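Local structure of Sam-dependent methyltransferases (Streptomyces davawensis jcm 4913, 4D7K) at the interface of chains A and B. The protein catalyses the two successive S-adenosylmethionine-dependent N-methylations that turn 8-amino-8-demethyl-D-riboflavin into the antibiotic roseoflavin, working as a homodimer. Residues are numbered along the deposited sequence; one frame, centred on the assembly and turned at random. Chains: chain A/B, Sam-dependent methyltransferases.

Contact 1 and contact 2 lie about 16 Å apart, measured between the centres of their C-alpha atoms, and both belong to the two-fold dimer interface of RosA. Helix 13-35 ties them together. In contact 1 its N-terminal turns, from chain B, enter a hydrophobic site of chain A, which includes A:Leu30 of the same helix in the other copy; in contact 2 the later turns of chain A's helix meet helices 111-118, 120-126 and 293-305 of chain B. Because each contact has a twin with the chains exchanged, one helix serves both contacts in each subunit, interlocking the two chains.

Contact 1: the interface of chains A and B. Residues chain A 30, 88-89, 92-93, 101, 105; chain B 13-14, 16-18, 20.
The first turns of helix 13-35 of chain B run into a pocket of chain A made by helix 88-91 and the loop after it, A:Met101, helix 102-107 and A:Leu30 from chain A's own helix 13-35. B:Leu17 is the plug. Its CG lies anti to the carbonyl carbon (chi1 -82°), and the two methyls fork: CD1 goes toward A:Leu92 and A:Leu93, CD2 toward A:Leu30, with CD1 of A:Leu30 3.9 Å from CD2 of B:Leu17. A:Met89 crosses this side chain obliquely, its CG 3.6 Å from CG of B:Leu17. With CG anti to its backbone N (chi1 -160°) and SD continuing the extended chain (chi2 173°), A:Met89 carries its sulfur on to B:Arg16, where SD sits above one guanidinium face, toward the rim; the bend at chi3 turns only the CE methyl, toward the ring of B:Tyr20. In the plane of that guanidinium, NH2 of B:Arg16 donates to the phenol OH of B:Tyr20 at 3.1 Å, which should help fix how the group is turned. Along the start of the helix, CD1 of A:Leu92 reaches between B:Ala13 and B:Ala14, 3.7 Å from CB of B:Ala13. A:Met101 lays SD 3.7 Å from CA of B:Ala14, and the bend at chi3 turns its CE methyl toward that residue's carbonyl O. A polar link across the patch runs through water: A:Thr105 OG1, which donates to its own chain's A:Met101 O at 2.8 Å, also contacts a water 2.8 Å from the backbone O of B:Leu17. This largely apolar socket holds the start of one subunit's helix against its partner and so helps maintain the homodimer.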
ATOM      1  N   LEU A  30       8.415  -4.941   2.880  1.00 29.12           N
ATOM      2  CA  LEU A  30       8.806  -5.988   1.949  1.00 27.41           C
ATOM      3  C   LEU A  30       9.790  -5.463   0.901  1.00 30.18           C
ATOM      4  O   LEU A  30      10.676  -6.190   0.445  1.00 31.75           O
ATOM      5  CB  LEU A  30       7.570  -6.578   1.274  1.00 36.10           C
ATOM      6  CG  LEU A  30       6.539  -7.227   2.202  1.00 28.28           C
ATOM      7  CD1 LEU A  30       5.299  -7.609   1.425  1.00 33.05           C
ATOM      8  CD2 LEU A  30       7.141  -8.442   2.864  1.00 25.46           C
ATOM      9  N   PRO A  88       7.238 -18.698   4.350  1.00 37.07           N
ATOM     10  CA  PRO A  88       6.892 -18.937   2.938  1.00 42.60           C
ATOM     11  C   PRO A  88       6.824 -17.685   2.046  1.00 41.95           C
ATOM     12  O   PRO A  88       7.286 -17.736   0.908  1.00 42.99           O
ATOM     13  CB  PRO A  88       5.513 -19.594   3.034  1.00 37.22           C
ATOM     14  CG  PRO A  88       5.564 -20.343   4.329  1.00 37.45           C
ATOM     15  CD  PRO A  88       6.374 -19.475   5.262  1.00 35.60           C
ATOM     16  N   MET A  89       6.266 -16.585   2.545  1.00 31.63           N
ATOM     17  CA  MET A  89       6.109 -15.390   1.724  1.00 31.64           C
ATOM     18  C   MET A  89       7.461 -14.737   1.413  1.00 35.83           C
ATOM     19  O   MET A  89       7.684 -14.241   0.307  1.00 35.04           O
ATOM     20  CB  MET A  89       5.175 -14.391   2.419  1.00 34.46           C
ATOM     21  CG  MET A  89       4.572 -13.350   1.494  1.00 39.90           C
ATOM     22  SD  MET A  89       3.314 -12.316   2.286  1.00 45.08           S
ATOM     23  CE  MET A  89       4.343 -11.308   3.347  1.00 43.82           C
ATOM     24  N   LEU A  92       9.449 -16.332  -1.529  1.00 40.60           N
ATOM     25  CA  LEU A  92       9.100 -15.909  -2.883  1.00 35.85           C
ATOM     26  C   LEU A  92       9.770 -14.592  -3.273  1.00 34.75           C
ATOM     27  O   LEU A  92       9.684 -14.160  -4.423  1.00 28.53           O
ATOM     28  CB  LEU A  92       7.584 -15.771  -3.025  1.00 35.50           C
ATOM     29  CG  LEU A  92       6.753 -17.036  -2.820  1.00 37.08           C
ATOM     30  CD1 LEU A  92       5.264 -16.713  -2.891  1.00 37.37           C
ATOM     31  CD2 LEU A  92       7.135 -18.098  -3.841  1.00 35.17           C
ATOM     32  N   LEU A  93      10.423 -13.950  -2.312  1.00 27.09           N
ATOM     33  CA  LEU A  93      11.099 -12.692  -2.578  1.00 28.72           C
ATOM     34  C   LEU A  93      12.580 -12.931  -2.859  1.00 34.13           C
ATOM     35  O   LEU A  93      13.361 -11.985  -2.949  1.00 40.44           O
ATOM     36  CB  LEU A  93      10.911 -11.714  -1.415  1.00 21.81           C
ATOM     37  CG  LEU A  93       9.467 -11.259  -1.178  1.00 26.99           C
ATOM     38  CD1 LEU A  93       9.369 -10.267  -0.031  1.00 24.29           C
ATOM     39  CD2 LEU A  93       8.880 -10.658  -2.440  1.00 29.09           C
ATOM     40  N   MET A 101       8.537 -13.651  -6.914  1.00 30.42           N
ATOM     41  CA  MET A 101       7.660 -12.494  -7.033  1.00 30.56           C
ATOM     42  C   MET A 101       8.372 -11.247  -6.518  1.00 26.10           C
ATOM     43  O   MET A 101       7.739 -10.297  -6.065  1.00 29.74           O
ATOM     44  CB  MET A 101       6.350 -12.731  -6.270  1.00 34.02           C
ATOM     45  CG  MET A 101       5.469 -13.797  -6.929  1.00 40.14           C
ATOM     46  SD  MET A 101       3.958 -14.207  -6.037  1.00 45.39           S
ATOM     47  CE  MET A 101       2.978 -12.738  -6.336  1.00 32.99           C
ATOM     48  N   THR A 105       7.278  -6.796  -6.296  1.00 38.34           N
ATOM     49  CA  THR A 105       7.316  -6.293  -4.930  1.00 29.54           C
ATOM     50  C   THR A 105       8.320  -5.144  -4.793  1.00 30.88           C
ATOM     51  O   THR A 105       8.151  -4.268  -3.947  1.00 43.06           O
ATOM     52  CB  THR A 105       7.642  -7.438  -3.940  1.00 31.12           C
ATOM     53  OG1 THR A 105       6.695  -8.498  -4.124  1.00 36.47           O
ATOM     54  CG2 THR A 105       7.563  -6.967  -2.501  1.00 36.06           C
TER
ATOM     55  N   ALA B  13       0.879 -17.777  -0.031  1.00 37.60           N
ATOM     56  CA  ALA B  13       1.858 -16.693  -0.004  1.00 35.67           C
ATOM     57  C   ALA B  13       1.807 -15.864  -1.289  1.00 31.46           C
ATOM     58  O   ALA B  13       1.872 -14.637  -1.242  1.00 35.21           O
ATOM     59  CB  ALA B  13       3.263 -17.249   0.217  1.00 34.32           C
ATOM     60  N   ALA B  14       1.672 -16.541  -2.427  1.00 32.54           N
ATOM     61  CA  ALA B  14       1.622 -15.872  -3.725  1.00 40.09           C
ATOM     62  C   ALA B  14       0.456 -14.887  -3.811  1.00 42.37           C
ATOM     63  O   ALA B  14       0.621 -13.756  -4.275  1.00 37.18           O
ATOM     64  CB  ALA B  14       1.528 -16.906  -4.848  1.00 36.40           C
ATOM     65  N   ARG B  16      -1.036 -13.471  -1.296  1.00 28.85           N
ATOM     66  CA  ARG B  16      -0.851 -12.384  -0.344  1.00 39.08           C
ATOM     67  C   ARG B  16       0.077 -11.299  -0.905  1.00 37.43           C
ATOM     68  O   ARG B  16      -0.183 -10.112  -0.745  1.00 36.40           O
ATOM     69  CB  ARG B  16      -0.309 -12.922   0.980  1.00 42.91           C
ATOM     70  CG  ARG B  16      -1.311 -13.757   1.764  1.00 48.10           C
ATOM     71  CD  ARG B  16      -0.810 -14.016   3.171  1.00 51.49           C
ATOM     72  NE  ARG B  16      -0.357 -12.779   3.801  1.00 64.71           N
ATOM     73  CZ  ARG B  16       0.217 -12.714   4.997  1.00 72.07           C
ATOM     74  NH1 ARG B  16       0.408 -13.821   5.703  1.00 70.51           N
ATOM     75  NH2 ARG B  16       0.600 -11.540   5.486  1.00 66.72           N
ATOM     76  N   LEU B  17       1.154 -11.711  -1.565  1.00 34.04           N
ATOM     77  CA  LEU B  17       2.070 -10.769  -2.197  1.00 27.87           C
ATOM     78  C   LEU B  17       1.386  -9.982  -3.308  1.00 27.62           C
ATOM     79  O   LEU B  17       1.524  -8.766  -3.383  1.00 29.70           O
ATOM     80  CB  LEU B  17       3.290 -11.503  -2.753  1.00 28.99           C
ATOM     81  CG  LEU B  17       4.380 -11.808  -1.725  1.00 38.16           C
ATOM     82  CD1 LEU B  17       5.529 -12.580  -2.349  1.00 34.75           C
ATOM     83  CD2 LEU B  17       4.885 -10.517  -1.084  1.00 30.29           C
ATOM     84  N   TYR B  18       0.655 -10.679  -4.173  1.00 35.91           N
ATOM     85  CA  TYR B  18      -0.055 -10.010  -5.248  1.00 31.26           C
ATOM     86  C   TYR B  18      -1.090  -9.031  -4.702  1.00 35.92           C
ATOM     87  O   TYR B  18      -1.331  -7.986  -5.299  1.00 35.51           O
ATOM     88  CB  TYR B  18      -0.743 -11.009  -6.179  1.00 35.16           C
ATOM     89  CG  TYR B  18      -1.490 -10.304  -7.286  1.00 41.93           C
ATOM     90  CD1 TYR B  18      -0.811  -9.815  -8.394  1.00 46.41           C
ATOM     91  CD2 TYR B  18      -2.863 -10.088  -7.206  1.00 41.16           C
ATOM     92  CE1 TYR B  18      -1.476  -9.147  -9.403  1.00 46.50           C
ATOM     93  CE2 TYR B  18      -3.538  -9.419  -8.216  1.00 46.29           C
ATOM     94  CZ  TYR B  18      -2.833  -8.949  -9.310  1.00 48.15           C
ATOM     95  OH  TYR B  18      -3.479  -8.282 -10.325  1.00 48.84           O
ATOM     96  N   TYR B  20      -0.901  -7.350  -1.804  1.00 29.71           N
ATOM     97  CA  TYR B  20      -0.204  -6.170  -1.292  1.00 33.66           C
ATOM     98  C   TYR B  20       0.119  -5.196  -2.420  1.00 33.03           C
ATOM     99  O   TYR B  20       0.079  -3.982  -2.229  1.00 37.60           O
ATOM    100  CB  TYR B  20       1.086  -6.556  -0.562  1.00 30.07           C
ATOM    101  CG  TYR B  20       0.856  -7.091   0.828  1.00 30.87           C
ATOM    102  CD1 TYR B  20       0.175  -6.340   1.773  1.00 30.37           C
ATOM    103  CD2 TYR B  20       1.327  -8.344   1.198  1.00 32.02           C
ATOM    104  CE1 TYR B  20      -0.041  -6.823   3.047  1.00 35.92           C
ATOM    105  CE2 TYR B  20       1.118  -8.838   2.473  1.00 25.72           C
ATOM    106  CZ  TYR B  20       0.437  -8.074   3.392  1.00 27.08           C
ATOM    107  OH  TYR B  20       0.227  -8.558   4.660  1.00 46.89           O
TER
HETATM  108  O   HOH W   1       4.060  -7.567  -3.134  1.00 39.01           O

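Contact 2: the interface of chains A and B. Residues chain A 25, 28-29, 31-32, 66; chain B 117-118, 120-121, 124, 300.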
ATOM      1  N   LYS A  25       2.259   0.235   4.870  1.00 27.90           N
ATOM      2  CA  LYS A  25       3.486   0.045   5.636  1.00 29.79           C
ATOM      3  C   LYS A  25       4.133  -1.316   5.361  1.00 36.01           C
ATOM      4  O   LYS A  25       5.355  -1.432   5.298  1.00 40.37           O
ATOM      5  CB  LYS A  25       3.206   0.178   7.134  1.00 32.79           C
ATOM      6  CG  LYS A  25       2.593   1.499   7.556  1.00 33.73           C
ATOM      7  CD  LYS A  25       2.113   1.412   9.003  1.00 42.78           C
ATOM      8  CE  LYS A  25       1.039   2.443   9.307  1.00 46.00           C
ATOM      9  NZ  LYS A  25       1.524   3.831   9.077  1.00 48.78           N
ATOM     10  N   PHE A  28       6.147  -1.334   2.141  1.00 23.49           N
ATOM     11  CA  PHE A  28       7.447  -0.703   2.292  1.00 25.40           C
ATOM     12  C   PHE A  28       8.424  -1.627   2.995  1.00 24.81           C
ATOM     13  O   PHE A  28       9.610  -1.647   2.667  1.00 30.41           O
ATOM     14  CB  PHE A  28       7.328   0.612   3.062  1.00 28.38           C
ATOM     15  CG  PHE A  28       6.862   1.763   2.220  1.00 35.59           C
ATOM     16  CD1 PHE A  28       7.683   2.293   1.241  1.00 30.55           C
ATOM     17  CD2 PHE A  28       5.608   2.317   2.413  1.00 30.99           C
ATOM     18  CE1 PHE A  28       7.259   3.356   0.460  1.00 39.74           C
ATOM     19  CE2 PHE A  28       5.177   3.384   1.644  1.00 43.34           C
ATOM     20  CZ  PHE A  28       6.002   3.905   0.665  1.00 44.07           C
ATOM     21  N   VAL A  29       7.917  -2.393   3.959  1.00 23.94           N
ATOM     22  CA  VAL A  29       8.728  -3.358   4.691  1.00 20.62           C
ATOM     23  C   VAL A  29       9.270  -4.443   3.767  1.00 28.40           C
ATOM     24  O   VAL A  29      10.440  -4.816   3.846  1.00 28.79           O
ATOM     25  CB  VAL A  29       7.915  -4.003   5.834  1.00 30.14           C
ATOM     26  CG1 VAL A  29       8.546  -5.315   6.300  1.00 20.08           C
ATOM     27  CG2 VAL A  29       7.779  -3.023   6.983  1.00 34.01           C
ATOM     28  N   TYR A  31       9.630  -4.196   0.529  1.00 26.25           N
ATOM     29  CA  TYR A  31      10.555  -3.543  -0.393  1.00 34.31           C
ATOM     30  C   TYR A  31      11.959  -3.486   0.208  1.00 34.78           C
ATOM     31  O   TYR A  31      12.931  -3.917  -0.411  1.00 28.75           O
ATOM     32  CB  TYR A  31      10.065  -2.129  -0.736  1.00 28.77           C
ATOM     33  CG  TYR A  31      11.068  -1.300  -1.514  1.00 31.02           C
ATOM     34  CD1 TYR A  31      11.252  -1.495  -2.878  1.00 26.43           C
ATOM     35  CD2 TYR A  31      11.834  -0.326  -0.883  1.00 23.68           C
ATOM     36  CE1 TYR A  31      12.166  -0.735  -3.593  1.00 37.55           C
ATOM     37  CE2 TYR A  31      12.757   0.437  -1.593  1.00 32.38           C
ATOM     38  CZ  TYR A  31      12.918   0.227  -2.945  1.00 25.22           C
ATOM     39  OH  TYR A  31      13.827   0.976  -3.655  1.00 41.80           O
ATOM     40  N   ALA A  32      12.051  -2.964   1.427  1.00 37.39           N
ATOM     41  CA  ALA A  32      13.340  -2.776   2.079  1.00 38.69           C
ATOM     42  C   ALA A  32      14.017  -4.117   2.333  1.00 35.73           C
ATOM     43  O   ALA A  32      15.232  -4.246   2.177  1.00 33.02           O
ATOM     44  CB  ALA A  32      13.173  -2.002   3.376  1.00 29.88           C
ATOM     45  N   LEU A  66      13.360  -3.599  11.834  1.00 25.53           N
ATOM     46  CA  LEU A  66      12.910  -3.871  10.473  1.00 30.10           C
ATOM     47  C   LEU A  66      12.616  -5.363  10.270  1.00 37.57           C
ATOM     48  O   LEU A  66      11.601  -5.732   9.677  1.00 38.49           O
ATOM     49  CB  LEU A  66      13.962  -3.402   9.459  1.00 29.47           C
ATOM     50  CG  LEU A  66      13.700  -3.812   8.009  1.00 31.63           C
ATOM     51  CD1 LEU A  66      12.456  -3.121   7.489  1.00 39.76           C
ATOM     52  CD2 LEU A  66      14.888  -3.504   7.113  1.00 35.48           C
TER
ATOM     53  N   TYR B 117       9.401   6.975   3.769  1.00 40.10           N
ATOM     54  CA  TYR B 117       9.262   5.527   3.844  1.00 43.85           C
ATOM     55  C   TYR B 117      10.073   4.861   2.734  1.00 53.19           C
ATOM     56  O   TYR B 117      10.374   3.668   2.795  1.00 58.95           O
ATOM     57  CB  TYR B 117       7.796   5.117   3.760  1.00 41.53           C
ATOM     58  CG  TYR B 117       7.003   5.374   5.022  1.00 41.00           C
ATOM     59  CD1 TYR B 117       6.582   6.656   5.354  1.00 40.55           C
ATOM     60  CD2 TYR B 117       6.657   4.328   5.874  1.00 34.55           C
ATOM     61  CE1 TYR B 117       5.849   6.897   6.506  1.00 39.99           C
ATOM     62  CE2 TYR B 117       5.925   4.558   7.032  1.00 32.09           C
ATOM     63  CZ  TYR B 117       5.519   5.845   7.339  1.00 42.97           C
ATOM     64  OH  TYR B 117       4.787   6.087   8.481  1.00 45.70           O
ATOM     65  N   GLY B 118      10.425   5.648   1.723  1.00 52.36           N
ATOM     66  CA  GLY B 118      11.248   5.171   0.629  1.00 51.74           C
ATOM     67  C   GLY B 118      12.700   5.039   1.037  1.00 53.97           C
ATOM     68  O   GLY B 118      13.395   4.133   0.584  1.00 57.20           O
ATOM     69  N   LEU B 120      13.817   4.033   3.760  1.00 44.28           N
ATOM     70  CA  LEU B 120      13.852   3.114   4.889  1.00 32.43           C
ATOM     71  C   LEU B 120      15.171   2.340   4.942  1.00 39.13           C
ATOM     72  O   LEU B 120      15.728   2.100   6.016  1.00 42.14           O
ATOM     73  CB  LEU B 120      12.661   2.158   4.808  1.00 38.04           C
ATOM     74  CG  LEU B 120      12.548   1.047   5.846  1.00 45.19           C
ATOM     75  CD1 LEU B 120      12.639   1.616   7.246  1.00 41.48           C
ATOM     76  CD2 LEU B 120      11.242   0.274   5.653  1.00 37.24           C
ATOM     77  N   VAL B 121      15.675   1.961   3.775  1.00 43.65           N
ATOM     78  CA  VAL B 121      16.921   1.210   3.689  1.00 40.16           C
ATOM     79  C   VAL B 121      18.101   2.005   4.248  1.00 50.08           C
ATOM     80  O   VAL B 121      18.887   1.487   5.046  1.00 53.86           O
ATOM     81  CB  VAL B 121      17.225   0.808   2.237  1.00 40.65           C
ATOM     82  CG1 VAL B 121      18.613   0.206   2.131  1.00 43.97           C
ATOM     83  CG2 VAL B 121      16.184  -0.165   1.725  1.00 40.41           C
ATOM     84  N   VAL B 124      17.990   2.370   8.073  1.00 46.58           N
ATOM     85  CA  VAL B 124      18.469   1.189   8.786  1.00 51.36           C
ATOM     86  C   VAL B 124      20.000   1.141   8.775  1.00 49.10           C
ATOM     87  O   VAL B 124      20.629   0.794   9.779  1.00 45.87           O
ATOM     88  CB  VAL B 124      17.878  -0.108   8.177  1.00 42.00           C
ATOM     89  CG1 VAL B 124      18.593  -1.336   8.699  1.00 39.60           C
ATOM     90  CG2 VAL B 124      16.388  -0.195   8.479  1.00 36.18           C
ATOM     91  N   LEU B 300       7.324   0.438  12.364  1.00 39.18           N
ATOM     92  CA  LEU B 300       7.859   1.044  11.153  1.00 42.19           C
ATOM     93  C   LEU B 300       7.649   2.560  11.145  1.00 44.83           C
ATOM     94  O   LEU B 300       8.515   3.313  10.688  1.00 50.45           O
ATOM     95  CB  LEU B 300       7.210   0.425   9.916  1.00 44.28           C
ATOM     96  CG  LEU B 300       7.615   1.083   8.601  1.00 55.09           C
ATOM     97  CD1 LEU B 300       9.103   0.907   8.397  1.00 62.65           C
ATOM     98  CD2 LEU B 300       6.832   0.517   7.431  1.00 60.50           C
TER
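This is a helix-to-helix hydrophobic interface of the homodimer, typical of the cation-independent O-methyltransferase family (class I-like SAM-binding superfamily), to which this N-methylating enzyme belongs, with its N-terminal dimerisation domain; it packs that domain of chain A onto helices 111-118, 120-126 and 293-305 of chain B. On the chain A side stand helix 13-35 and A:Leu66 of helix 60-72. At one end, A:Phe28 offers a ring face to B:Tyr117. The CB methylene of B:Tyr117 sits over the middle of that face, 3.5 Å from the ring centroid, in a CH-pi contact, so it is the root of the tyrosine and not its ring that caps the phenylalanine. The side chains cross at about a right angle. Both have CG anti to the carbonyl carbon (chi1 -80° for A:Phe28), and the backbone O of B:Tyr117 comes within 3.4 Å of CD1 at the rim of the A:Phe28 ring. The phenol of B:Tyr117 extends toward the amine of A:Lys25, but its OH remains 4.0 Å from NZ, too far for a hydrogen bond.

B:Leu300 approaches the same helix with its CD2 methyl, its CG anti to the backbone N (chi1 175°). That methyl lies 3.7 Å from CB of A:Lys25 and also touches CG2 of A:Val29, whose side chain slides past the leucine in the opposite direction. Farther along, the small A:Ala32 lets chain B come close to the helix: CD2 of B:Leu120 packs 3.8 Å from its CB, while CG2 of B:Val121 lies 3.9 Å from its CA. A:Leu66 straddles the neighbouring turn of helix 120-126 with its two methyls. Its CD1 leans toward B:Leu120, the side chains crossing obliquely, and CD2 meets CG2 of B:Val124 at 3.9 Å, where the two side chains cross near a right angle.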